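Local coordinates for EtuB protein (Clostridium kluyveri DSM 555, PDB 3IO0), which probably forms part of the shell of a bacterial microcompartment associated with ethanol utilisation, assembling as a trimer of tandem-domain subunits, at residues Met149-Thr163 against Leu204-Met218. Numbering follows the deposited sequence.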
loop_
_atom_site.group_PDB
_atom_site.type_symbol
_atom_site.label_atom_id
_atom_site.label_comp_id
_atom_site.label_asym_id
_atom_site.label_seq_id
_atom_site.Cartn_x
_atom_site.Cartn_y
_atom_site.Cartn_z
ATOM N N MET A 149 18.336 8.764 0.065
ATOM C CA MET A 149 18.460 7.973 1.278
ATOM C C MET A 149 17.111 7.445 1.671
ATOM O O MET A 149 16.125 8.188 1.633
ATOM C CB MET A 149 18.844 8.884 2.428
ATOM C CG MET A 149 20.291 9.009 2.710
ATOM S SD MET A 149 20.488 10.590 3.527
ATOM C CE MET A 149 20.697 11.616 2.083
ATOM N N HIS A 150 17.070 6.187 2.097
ATOM C CA HIS A 150 15.958 5.714 2.893
ATOM C C HIS A 150 16.298 4.404 3.562
ATOM O O HIS A 150 17.217 3.700 3.143
ATOM C CB HIS A 150 14.680 5.591 2.066
ATOM C CG HIS A 150 14.790 4.629 0.936
ATOM N ND1 HIS A 150 14.682 3.266 1.109
ATOM C CD2 HIS A 150 15.002 4.825 -0.383
ATOM C CE1 HIS A 150 14.824 2.663 -0.058
ATOM N NE2 HIS A 150 15.026 3.588 -0.979
ATOM N N ALA A 151 15.568 4.102 4.628
ATOM C CA ALA A 151 15.661 2.811 5.285
ATOM C C ALA A 151 14.305 2.431 5.888
ATOM O O ALA A 151 13.484 3.308 6.217
ATOM C CB ALA A 151 16.737 2.830 6.338
ATOM N N ALA A 152 14.073 1.123 5.995
ATOM C CA ALA A 152 12.872 0.579 6.601
ATOM C C ALA A 152 13.316 -0.327 7.726
ATOM O O ALA A 152 14.308 -1.031 7.580
ATOM C CB ALA A 152 12.073 -0.206 5.589
ATOM N N PRO A 153 12.588 -0.324 8.853
ATOM C CA PRO A 153 11.413 0.488 9.121
ATOM C C PRO A 153 11.802 1.941 9.250
ATOM O O PRO A 153 12.976 2.253 9.501
ATOM C CB PRO A 153 10.917 -0.049 10.463
ATOM C CG PRO A 153 12.112 -0.604 11.105
ATOM C CD PRO A 153 12.915 -1.193 9.993
ATOM N N ALA A 154 10.813 2.817 9.090
ATOM C CA ALA A 154 11.040 4.258 8.970
ATOM C C ALA A 154 12.006 4.836 10.011
ATOM O O ALA A 154 12.732 5.785 9.722
ATOM C CB ALA A 154 9.717 5.001 8.992
ATOM N N GLY A 155 12.023 4.265 11.208
ATOM C CA GLY A 155 12.864 4.798 12.266
ATOM C C GLY A 155 14.330 4.876 11.871
ATOM O O GLY A 155 15.004 5.892 12.102
ATOM N N VAL A 156 14.814 3.791 11.269
ATOM C CA VAL A 156 16.173 3.705 10.759
ATOM C C VAL A 156 16.393 4.813 9.738
ATOM O O VAL A 156 17.431 5.471 9.737
ATOM C CB VAL A 156 16.420 2.346 10.103
ATOM C CG1 VAL A 156 17.908 2.130 9.867
ATOM C CG2 VAL A 156 15.856 1.227 10.978
ATOM N N GLY A 157 15.391 5.023 8.890
ATOM C CA GLY A 157 15.379 6.133 7.955
ATOM C C GLY A 157 15.676 7.480 8.582
ATOM O O GLY A 157 16.415 8.262 7.990
ATOM N N MET A 158 15.108 7.761 9.763
ATOM C CA MET A 158 15.384 9.027 10.482
ATOM C C MET A 158 16.853 9.172 10.829
ATOM O O MET A 158 17.462 10.201 10.541
ATOM C CB MET A 158 14.597 9.155 11.788
ATOM C CG MET A 158 13.367 10.066 11.758
ATOM S SD MET A 158 13.511 11.745 11.108
ATOM C CE MET A 158 15.093 12.205 11.766
ATOM N N ILE A 159 17.410 8.137 11.456
ATOM C CA ILE A 159 18.803 8.134 11.884
ATOM C C ILE A 159 19.724 8.412 10.695
ATOM O O ILE A 159 20.618 9.277 10.771
ATOM C CB ILE A 159 19.164 6.791 12.533
ATOM C CG1 ILE A 159 18.204 6.469 13.685
ATOM C CG2 ILE A 159 20.602 6.780 12.992
ATOM C CD1 ILE A 159 18.330 7.357 14.906
ATOM N N VAL A 160 19.483 7.681 9.605
ATOM C CA VAL A 160 20.148 7.900 8.332
ATOM C C VAL A 160 20.002 9.370 7.926
ATOM O O VAL A 160 20.996 10.094 7.812
ATOM C CB VAL A 160 19.553 6.970 7.252
ATOM C CG1 VAL A 160 20.158 7.232 5.885
ATOM C CG2 VAL A 160 19.763 5.543 7.633
ATOM N N ALA A 161 18.758 9.810 7.757
ATOM C CA ALA A 161 18.457 11.156 7.277
ATOM C C ALA A 161 19.141 12.242 8.102
ATOM O O ALA A 161 19.778 13.148 7.560
ATOM C CB ALA A 161 16.965 11.375 7.263
ATOM N N ASP A 162 18.996 12.139 9.415
ATOM C CA ASP A 162 19.546 13.122 10.323
ATOM C C ASP A 162 21.082 13.151 10.272
ATOM O O ASP A 162 21.665 14.238 10.153
ATOM C CB ASP A 162 19.008 12.892 11.740
ATOM C CG ASP A 162 19.751 13.691 12.796
ATOM O OD1 ASP A 162 19.568 14.935 12.844
ATOM O OD2 ASP A 162 20.507 13.061 13.584
ATOM N N THR A 163 21.745 11.989 10.324
ATOM C CA THR A 163 23.219 12.026 10.335
ATOM C C THR A 163 23.792 12.491 8.995
ATOM O O THR A 163 24.881 13.065 8.947
ATOM C CB THR A 163 23.939 10.722 10.841
ATOM O OG1 THR A 163 24.064 9.778 9.781
ATOM C CG2 THR A 163 23.249 10.088 12.071
ATOM N N LEU A 204 26.263 10.992 2.320
ATOM C CA LEU A 204 25.788 9.683 1.912
ATOM C C LEU A 204 26.500 8.557 2.655
ATOM O O LEU A 204 25.869 7.579 3.059
ATOM C CB LEU A 204 25.972 9.529 0.406
ATOM C CG LEU A 204 24.803 9.749 -0.559
ATOM C CD1 LEU A 204 23.545 10.298 0.091
ATOM C CD2 LEU A 204 25.238 10.618 -1.728
ATOM N N THR A 205 27.808 8.710 2.854
ATOM C CA THR A 205 28.617 7.627 3.399
ATOM C C THR A 205 28.401 7.461 4.887
ATOM O O THR A 205 28.318 6.323 5.380
ATOM C CB THR A 205 30.111 7.817 3.129
ATOM O OG1 THR A 205 30.289 8.245 1.782
ATOM C CG2 THR A 205 30.858 6.497 3.330
ATOM N N ALA A 206 28.326 8.589 5.591
ATOM C CA ALA A 206 28.052 8.571 7.018
ATOM C C ALA A 206 26.667 7.980 7.243
ATOM O O ALA A 206 26.466 7.160 8.145
ATOM C CB ALA A 206 28.142 9.964 7.593
ATOM N N ALA A 207 25.728 8.389 6.388
ATOM C CA ALA A 207 24.344 7.950 6.468
ATOM C C ALA A 207 24.248 6.446 6.273
ATOM O O ALA A 207 23.620 5.763 7.085
ATOM C CB ALA A 207 23.500 8.690 5.459
ATOM N N ARG A 208 24.894 5.937 5.220
ATOM C CA ARG A 208 24.982 4.497 4.969
ATOM C C ARG A 208 25.569 3.763 6.180
ATOM O O ARG A 208 25.048 2.722 6.607
ATOM C CB ARG A 208 25.828 4.200 3.729
ATOM C CG ARG A 208 25.650 2.768 3.227
ATOM C CD ARG A 208 26.965 2.084 2.844
ATOM N NE ARG A 208 27.420 2.439 1.500
ATOM C CZ ARG A 208 28.439 3.252 1.237
ATOM N NH1 ARG A 208 29.140 3.802 2.225
ATOM N NH2 ARG A 208 28.763 3.513 -0.022
ATOM N N LYS A 209 26.650 4.315 6.730
ATOM C CA LYS A 209 27.304 3.724 7.889
ATOM C C LYS A 209 26.332 3.626 9.071
ATOM O O LYS A 209 26.141 2.543 9.645
ATOM C CB LYS A 209 28.550 4.524 8.262
ATOM C CG LYS A 209 29.431 3.830 9.278
ATOM C CD LYS A 209 30.603 4.708 9.714
ATOM C CE LYS A 209 31.302 4.101 10.937
ATOM N NZ LYS A 209 32.201 5.076 11.614
ATOM N N ALA A 210 25.706 4.758 9.399
ATOM C CA ALA A 210 24.731 4.853 10.484
ATOM C C ALA A 210 23.586 3.859 10.308
ATOM O O ALA A 210 23.224 3.154 11.255
ATOM C CB ALA A 210 24.193 6.269 10.586
ATOM N N GLY A 211 23.027 3.797 9.099
ATOM C CA GLY A 211 21.921 2.890 8.812
ATOM C C GLY A 211 22.256 1.447 9.146
ATOM O O GLY A 211 21.538 0.788 9.928
ATOM N N LEU A 212 23.360 0.972 8.561
ATOM C CA LEU A 212 23.860 -0.386 8.774
ATOM C C LEU A 212 24.112 -0.658 10.257
ATOM O O LEU A 212 23.739 -1.714 10.777
ATOM C CB LEU A 212 25.144 -0.604 7.984
ATOM C CG LEU A 212 25.132 -0.522 6.460
ATOM C CD1 LEU A 212 26.559 -0.608 5.936
ATOM C CD2 LEU A 212 24.281 -1.615 5.854
ATOM N N SER A 213 24.735 0.312 10.925
ATOM C CA SER A 213 24.974 0.247 12.360
ATOM C C SER A 213 23.686 -0.111 13.115
ATOM O O SER A 213 23.657 -1.100 13.864
ATOM C CB SER A 213 25.575 1.566 12.854
ATOM O OG SER A 213 25.623 1.624 14.265
ATOM N N ILE A 214 22.625 0.674 12.879
ATOM C CA ILE A 214 21.338 0.505 13.562
ATOM C C ILE A 214 20.697 -0.833 13.215
ATOM O O ILE A 214 20.242 -1.564 14.097
ATOM C CB ILE A 214 20.344 1.640 13.219
ATOM C CG1 ILE A 214 20.893 3.001 13.647
ATOM C CG2 ILE A 214 18.978 1.380 13.855
ATOM C CD1 ILE A 214 20.905 3.228 15.142
ATOM N N LEU A 215 20.661 -1.147 11.923
ATOM C CA LEU A 215 20.087 -2.404 11.475
ATOM C C LEU A 215 20.753 -3.582 12.175
ATOM O O LEU A 215 20.075 -4.512 12.607
ATOM C CB LEU A 215 20.217 -2.524 9.963
ATOM C CG LEU A 215 18.998 -2.324 9.064
ATOM C CD1 LEU A 215 17.758 -1.857 9.802
ATOM C CD2 LEU A 215 19.379 -1.362 7.959
ATOM N N ARG A 216 22.080 -3.514 12.302
ATOM C CA ARG A 216 22.855 -4.544 12.994
ATOM C C ARG A 216 22.515 -4.600 14.472
ATOM O O ARG A 216 22.279 -5.694 14.993
ATOM C CB ARG A 216 24.357 -4.339 12.799
ATOM C CG ARG A 216 24.790 -4.553 11.367
ATOM C CD ARG A 216 26.144 -5.224 11.244
ATOM N NE ARG A 216 26.504 -5.391 9.834
ATOM C CZ ARG A 216 27.035 -4.428 9.080
ATOM N NH1 ARG A 216 27.277 -3.220 9.593
ATOM N NH2 ARG A 216 27.325 -4.670 7.810
ATOM N N SER A 217 22.473 -3.435 15.133
ATOM C CA SER A 217 22.006 -3.337 16.526
ATOM C C SER A 217 20.666 -4.034 16.708
ATOM O O SER A 217 20.385 -4.544 17.786
ATOM C CB SER A 217 21.852 -1.889 16.977
ATOM O OG SER A 217 23.075 -1.194 17.029
ATOM N N MET A 218 19.843 -4.047 15.656
ATOM C CA MET A 218 18.533 -4.710 15.681
ATOM C C MET A 218 18.627 -6.211 15.426
ATOM O O MET A 218 17.605 -6.864 15.240
ATOM C CB MET A 218 17.594 -4.109 14.637
ATOM C CG MET A 218 17.313 -2.634 14.771
ATOM S SD MET A 218 16.359 -1.956 13.379
ATOM C CE MET A 218 14.854 -2.933 13.446
#
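V156 on helix 154-163 sits against I214 and L215 of helix 204-217 and M218 just beyond its end, where two helices pack antiparallel on one side of the sheet in the second BMC domain. The short axes cross at 152° and approach to 8.1 Å. The V156 branches divide the work: CG1, anti to the backbone N (chi1 -167°), lies near G211 O and beside I214 CB, while V156 CG2 meets L215 CD1 at 3.8 Å and also touches M218 SD. A207 is the second focus, one turn further along helix 154-163. V160 CG1 lies 3.7 Å from A207 CB, which also meets V160 O, and T163 OG1 comes up to A207 CA. From strand 149-152, M149 reaches A207 CB with SD and L204 CD1 with CE (3.7 Å), the side chains of M149 and L204 crossing obliquely. V160 CG2 contacts G211 CA at 3.6 Å. Along the other flank I159 and I214 cross at about a right angle, I159 CG2 against I214 CG1 at 3.8 Å. M218 also packs on V16 of the second subunit, so this end of the helix pair borders the trimer interface. At the opposite end T163 OG1 lies between the backbone N and the carbonyl carbon (chi1 84°), which brings it 3.6 Å from A210 CB.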